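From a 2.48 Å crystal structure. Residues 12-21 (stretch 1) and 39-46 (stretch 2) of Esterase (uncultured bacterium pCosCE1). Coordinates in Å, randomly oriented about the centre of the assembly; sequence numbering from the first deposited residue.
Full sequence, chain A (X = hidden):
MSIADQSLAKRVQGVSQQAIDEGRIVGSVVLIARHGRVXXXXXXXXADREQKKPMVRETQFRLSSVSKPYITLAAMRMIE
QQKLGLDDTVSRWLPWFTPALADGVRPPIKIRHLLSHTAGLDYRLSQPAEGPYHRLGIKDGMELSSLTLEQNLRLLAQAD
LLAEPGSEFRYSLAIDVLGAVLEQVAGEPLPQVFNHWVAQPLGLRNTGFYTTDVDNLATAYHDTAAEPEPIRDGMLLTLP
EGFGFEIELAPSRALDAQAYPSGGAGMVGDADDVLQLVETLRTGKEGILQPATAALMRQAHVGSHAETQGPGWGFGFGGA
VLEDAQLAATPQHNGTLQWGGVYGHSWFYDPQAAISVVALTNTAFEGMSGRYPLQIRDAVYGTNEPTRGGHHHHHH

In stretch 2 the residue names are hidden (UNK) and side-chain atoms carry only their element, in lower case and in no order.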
ATOM      1  N   VAL A  12       4.897  13.534  19.069  1.00 41.56           N
ATOM      2  CA  VAL A  12       5.181  12.942  17.729  1.00 44.70           C
ATOM      3  C   VAL A  12       6.639  13.226  17.354  1.00 48.23           C
ATOM      4  O   VAL A  12       7.373  12.247  17.085  1.00 52.17           O
ATOM      5  CB  VAL A  12       4.201  13.467  16.668  1.00 42.38           C
ATOM      6  CG1 VAL A  12       4.601  13.040  15.268  1.00 42.48           C
ATOM      7  CG2 VAL A  12       2.787  13.020  16.981  1.00 42.09           C
ATOM      8  N   GLN A  13       7.031  14.504  17.349  1.00 48.79           N
ATOM      9  CA  GLN A  13       8.439  14.958  17.197  1.00 49.67           C
ATOM     10  C   GLN A  13       9.365  14.099  18.075  1.00 48.89           C
ATOM     11  O   GLN A  13      10.432  13.654  17.584  1.00 44.91           O
ATOM     12  CB  GLN A  13       8.543  16.424  17.609  1.00 57.93           C
ATOM     13  CG  GLN A  13       9.890  17.045  17.290  1.00 68.06           C
ATOM     14  CD  GLN A  13      10.078  17.061  15.795  1.00 76.98           C
ATOM     15  OE1 GLN A  13       9.163  17.414  15.051  1.00 86.69           O
ATOM     16  NE2 GLN A  13      11.256  16.656  15.342  1.00 78.86           N
ATOM     17  N   GLY A  14       8.981  13.872  19.337  1.00 44.91           N
ATOM     18  CA  GLY A  14       9.777  13.094  20.302  1.00 43.05           C
ATOM     19  C   GLY A  14      10.035  11.695  19.789  1.00 42.89           C
ATOM     20  O   GLY A  14      11.181  11.250  19.868  1.00 43.50           O
ATOM     21  N   VAL A  15       8.994  11.039  19.265  1.00 44.00           N
ATOM     22  CA  VAL A  15       9.057   9.631  18.773  1.00 44.35           C
ATOM     23  C   VAL A  15       9.981   9.564  17.550  1.00 39.72           C
ATOM     24  O   VAL A  15      10.735   8.590  17.450  1.00 41.12           O
ATOM     25  CB  VAL A  15       7.654   9.056  18.474  1.00 42.86           C
ATOM     26  CG1 VAL A  15       7.723   7.755  17.687  1.00 41.13           C
ATOM     27  CG2 VAL A  15       6.850   8.836  19.752  1.00 42.67           C
ATOM     28  N   SER A  16       9.925  10.563  16.672  1.00 37.04           N
ATOM     29  CA  SER A  16      10.717  10.632  15.423  1.00 39.13           C
ATOM     30  C   SER A  16      12.186  10.899  15.754  1.00 43.86           C
ATOM     31  O   SER A  16      13.061  10.194  15.192  1.00 48.31           O
ATOM     32  CB  SER A  16      10.168  11.669  14.496  1.00 39.50           C
ATOM     33  OG  SER A  16       8.855  11.326  14.061  1.00 37.29           O
ATOM     34  N   GLN A  17      12.454  11.871  16.628  1.00 46.18           N
ATOM     35  CA  GLN A  17      13.839  12.264  16.999  1.00 49.47           C
ATOM     36  C   GLN A  17      14.518  11.069  17.684  1.00 49.15           C
ATOM     37  O   GLN A  17      15.662  10.750  17.314  1.00 52.63           O
ATOM     38  CB  GLN A  17      13.866  13.524  17.877  1.00 54.22           C
ATOM     39  CG  GLN A  17      15.212  14.251  17.889  1.00 52.31           C
ATOM     40  CD  GLN A  17      15.808  14.334  16.502  1.00 53.48           C
ATOM     41  OE1 GLN A  17      15.202  14.877  15.573  1.00 51.87           O
ATOM     42  NE2 GLN A  17      16.978  13.733  16.336  1.00 51.98           N
ATOM     43  N   GLN A  18      13.826  10.415  18.613  1.00 44.99           N
ATOM     44  CA  GLN A  18      14.317   9.210  19.321  1.00 46.81           C
ATOM     45  C   GLN A  18      14.701   8.139  18.291  1.00 46.14           C
ATOM     46  O   GLN A  18      15.813   7.580  18.397  1.00 55.50           O
ATOM     47  CB  GLN A  18      13.240   8.733  20.300  1.00 50.63           C
ATOM     48  CG  GLN A  18      13.571   7.415  20.989  1.00 58.13           C
ATOM     49  CD  GLN A  18      12.706   7.225  22.211  1.00 67.01           C
ATOM     50  OE1 GLN A  18      11.787   6.403  22.243  1.00 70.09           O
ATOM     51  NE2 GLN A  18      12.968   8.035  23.222  1.00 69.66           N
ATOM     52  N   ALA A  19      13.816   7.866  17.332  1.00 44.38           N
ATOM     53  CA  ALA A  19      13.947   6.790  16.320  1.00 43.72           C
ATOM     54  C   ALA A  19      15.162   7.067  15.431  1.00 41.65           C
ATOM     55  O   ALA A  19      15.862   6.101  15.040  1.00 39.54           O
ATOM     56  CB  ALA A  19      12.683   6.677  15.496  1.00 43.98           C
ATOM     57  N   ILE A  20      15.424   8.336  15.131  1.00 40.51           N
ATOM     58  CA  ILE A  20      16.642   8.731  14.373  1.00 44.27           C
ATOM     59  C   ILE A  20      17.900   8.473  15.216  1.00 49.59           C
ATOM     60  O   ILE A  20      18.764   7.721  14.742  1.00 58.38           O
ATOM     61  CB  ILE A  20      16.511  10.180  13.901  1.00 44.90           C
ATOM     62  CG1 ILE A  20      15.458  10.257  12.790  1.00 43.50           C
ATOM     63  CG2 ILE A  20      17.869  10.718  13.470  1.00 45.35           C
ATOM     64  CD1 ILE A  20      14.732  11.563  12.705  1.00 43.46           C
ATOM     65  N   ASP A  21      17.983   9.036  16.425  1.00 52.64           N
ATOM     66  CA  ASP A  21      19.158   8.921  17.336  1.00 53.55           C
ATOM     67  C   ASP A  21      19.412   7.445  17.655  1.00 52.55           C
ATOM     68  O   ASP A  21      20.571   7.091  17.928  1.00 52.12           O
ATOM     69  CB  ASP A  21      18.962   9.669  18.663  1.00 54.30           C
ATOM     70  CG  ASP A  21      18.535  11.121  18.525  1.00 56.70           C
ATOM     71  OD1 ASP A  21      18.742  11.707  17.414  1.00 56.64           O
ATOM     72  OD2 ASP A  21      17.974  11.649  19.520  1.00 51.10           O
ATOM     73  N   UNK A  39      -3.212  19.249  11.308  1.00 30.52           N
ATOM     74  CA  UNK A  39      -2.847  19.714  12.679  1.00 30.74           C
ATOM     75  C   UNK A  39      -1.352  19.464  12.944  1.00 32.31           C
ATOM     76  O   UNK A  39      -0.820  20.098  13.848  1.00 35.88           O
ATOM     77  c   UNK A  39      -3.740  19.058  13.751  1.00 31.12           C
ATOM     78  c   UNK A  39      -5.208  19.387  13.525  1.00 32.71           C
ATOM     79  c   UNK A  39      -3.528  17.544  13.830  1.00 31.45           C
ATOM     80  c   UNK A  39      -4.026  16.906  15.103  1.00 29.72           C
ATOM     81  N   UNK A  40      -0.685  18.579  12.207  1.00 34.69           N
ATOM     82  CA  UNK A  40       0.772  18.311  12.354  1.00 36.27           C
ATOM     83  C   UNK A  40       1.374  17.882  11.005  1.00 37.81           C
ATOM     84  O   UNK A  40       0.797  17.002  10.341  1.00 33.11           O
ATOM     85  c   UNK A  40       2.448  16.835  13.599  1.00 35.58           C
ATOM     86  c   UNK A  40       4.325  15.389  13.050  1.00 37.97           C
ATOM     87  c   UNK A  40       3.281  17.516  14.469  1.00 35.94           C
ATOM     88  o   UNK A  40       6.439  15.737  14.129  1.00 38.22           O
ATOM     89  c   UNK A  40       1.008  17.244  13.426  1.00 34.35           C
ATOM     90  c   UNK A  40       5.135  16.081  13.940  1.00 38.94           C
ATOM     91  c   UNK A  40       2.995  15.770  12.890  1.00 38.62           C
ATOM     92  c   UNK A  40       4.606  17.143  14.655  1.00 36.99           C
ATOM     93  N   UNK A  41       2.513  18.479  10.628  1.00 37.50           N
ATOM     94  CA  UNK A  41       3.286  18.172   9.398  1.00 35.62           C
ATOM     95  C   UNK A  41       4.780  18.275   9.697  1.00 37.99           C
ATOM     96  O   UNK A  41       5.210  19.372  10.040  1.00 37.96           O
ATOM     97  c   UNK A  41       2.927  19.135   8.293  1.00 33.12           C
ATOM     98  N   UNK A  42       5.560  17.207   9.529  1.00 40.89           N
ATOM     99  CA  UNK A  42       6.999  17.272   9.889  1.00 40.70           C
ATOM    100  C   UNK A  42       7.853  16.307   9.069  1.00 38.24           C
ATOM    101  O   UNK A  42       7.567  15.109   9.084  1.00 38.41           O
ATOM    102  c   UNK A  42       8.540  17.531  11.841  1.00 46.88           C
ATOM    103  n   UNK A  42       9.187  16.771  12.702  1.00 50.32           N
ATOM    104  c   UNK A  42       7.194  17.028  11.383  1.00 44.18           C
ATOM    105  o   UNK A  42       9.000  18.580  11.388  1.00 49.27           O
ATOM    106  N   UNK A  43       8.904  16.837   8.436  1.00 37.14           N
ATOM    107  CA  UNK A  43      10.030  16.086   7.830  1.00 34.77           C
ATOM    108  C   UNK A  43      11.149  15.968   8.865  1.00 33.34           C
ATOM    109  O   UNK A  43      11.527  17.000   9.388  1.00 34.26           O
ATOM    110  c   UNK A  43      10.504  16.816   6.603  1.00 33.22           C
ATOM    111  N   UNK A  44      11.655  14.770   9.155  1.00 34.03           N
ATOM    112  CA  UNK A  44      12.771  14.552  10.112  1.00 35.48           C
ATOM    113  C   UNK A  44      13.915  13.807   9.415  1.00 36.83           C
ATOM    114  O   UNK A  44      13.625  12.998   8.515  1.00 35.28           O
ATOM    115  c   UNK A  44      12.308  13.756  11.310  1.00 41.40           C
ATOM    116  o   UNK A  44      11.237  14.378  12.003  1.00 44.09           O
ATOM    117  N   UNK A  45      15.157  14.011   9.859  1.00 35.20           N
ATOM    118  CA  UNK A  45      16.324  13.239   9.398  1.00 33.40           C
ATOM    119  C   UNK A  45      16.618  13.488   7.924  1.00 33.50           C
ATOM    120  O   UNK A  45      16.226  14.548   7.399  1.00 29.49           O
ATOM    121  N   UNK A  46      17.222  12.507   7.253  1.00 36.80           N
ATOM    122  CA  UNK A  46      17.781  12.657   5.880  1.00 40.09           C
ATOM    123  C   UNK A  46      16.970  11.858   4.842  1.00 36.76           C
ATOM    124  O   UNK A  46      16.546  10.723   5.083  1.00 33.94           O
ATOM    125  c   UNK A  46      20.499  14.362   6.487  1.00 49.12           C
ATOM    126  c   UNK A  46      21.390  15.082   7.267  1.00 48.54           C
ATOM    127  c   UNK A  46      22.019  14.460   8.328  1.00 49.69           C
ATOM    128  c   UNK A  46      20.873  12.424   7.813  1.00 47.92           C
ATOM    129  c   UNK A  46      19.256  12.238   5.871  1.00 43.41           C
ATOM    130  c   UNK A  46      20.204  13.029   6.753  1.00 47.20           C
ATOM    131  c   UNK A  46      21.766  13.128   8.604  1.00 49.67           C
ATOM    132  o   UNK A  46      22.913  15.150   9.085  1.00 52.80           O
TER
HETATM  133  O   HOH W   1       7.559  13.370  13.057  1.00 31.80           O

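Position 39 carries four side-chain carbons, forked at the first, with one arm two carbons long. That branching defines isoleucine, and Ile39, at a corner of the chain, stays out of reach of the helix formed by residues 12-21.

At position 40 one carbon leads to a ring of six carbons bearing a single oxygen, and its CA-to-CB bond points toward the helix. The ring lies under Val12, whose CB sits 4.2 Å from the ring centroid and 22° off the ring normal, a CH-pi contact over one face. A phenol ring makes this Tyr40. Val12 CG1 approaches Tyr40 CE2 to 3.2 Å, a snug apolar contact, and Tyr40 OH lies 2.8 Å from a water that is in turn 2.6 Å from Ser16 OG, so one water bridges the two stretches.

Position 41 has a single side-chain carbon, out of reach of the helix. It is Ala41.

At position 42 the CA-to-CB bond again points toward the helix. It has two carbons, the second carrying one oxygen and one nitrogen, the pattern of a short amide, and its end meets the side chain of Gln13. This is Asn42. Its ND2 donates a weak hydrogen bond to Tyr40 OH at 3.3 Å, linking two residues on the same side of the strand. As modelled, Asn42 ND2 is 2.4 Å from Gln13 OE1, but the Gln13 amide is probably turned over, so the detail of this polar contact remains open.

Position 43 shows one carbon, directed away from the helix, and is Ala43.

Position 44 bears one carbon and then one oxygen, and its CA-to-CB bond points toward the helix. The carbon packs 3.6 Å from Ile20 CD1, and the oxygen lies 3.8 Å from Ser16 CB. The residue is Ser44, whose CA is 6.9 Å from the CA of Ser16.

Position 45 has no side-chain atoms, and its backbone N is 3.8 Å from Ile20 CD1. It is Gly45. Its phi of 65° by itself favours glycine, and an ideal CB would lie a tight 3.4 Å from Ile20 CD1.

Position 46 has one carbon and a six-carbon ring bearing one oxygen. Tyr46 makes no contact with the helix.

The strand runs nearly parallel to the helix, at 11°, with 9.7 Å between their axes. Val12 packs on the Tyr40 ring at one end and Ile20 CD1 against Ser44 CB and the Gly45 backbone at the other; between them one water links Tyr40 OH to Ser16 OG. The contact buries 309 Å².

Stretch 2 (39-46) IYANASGY
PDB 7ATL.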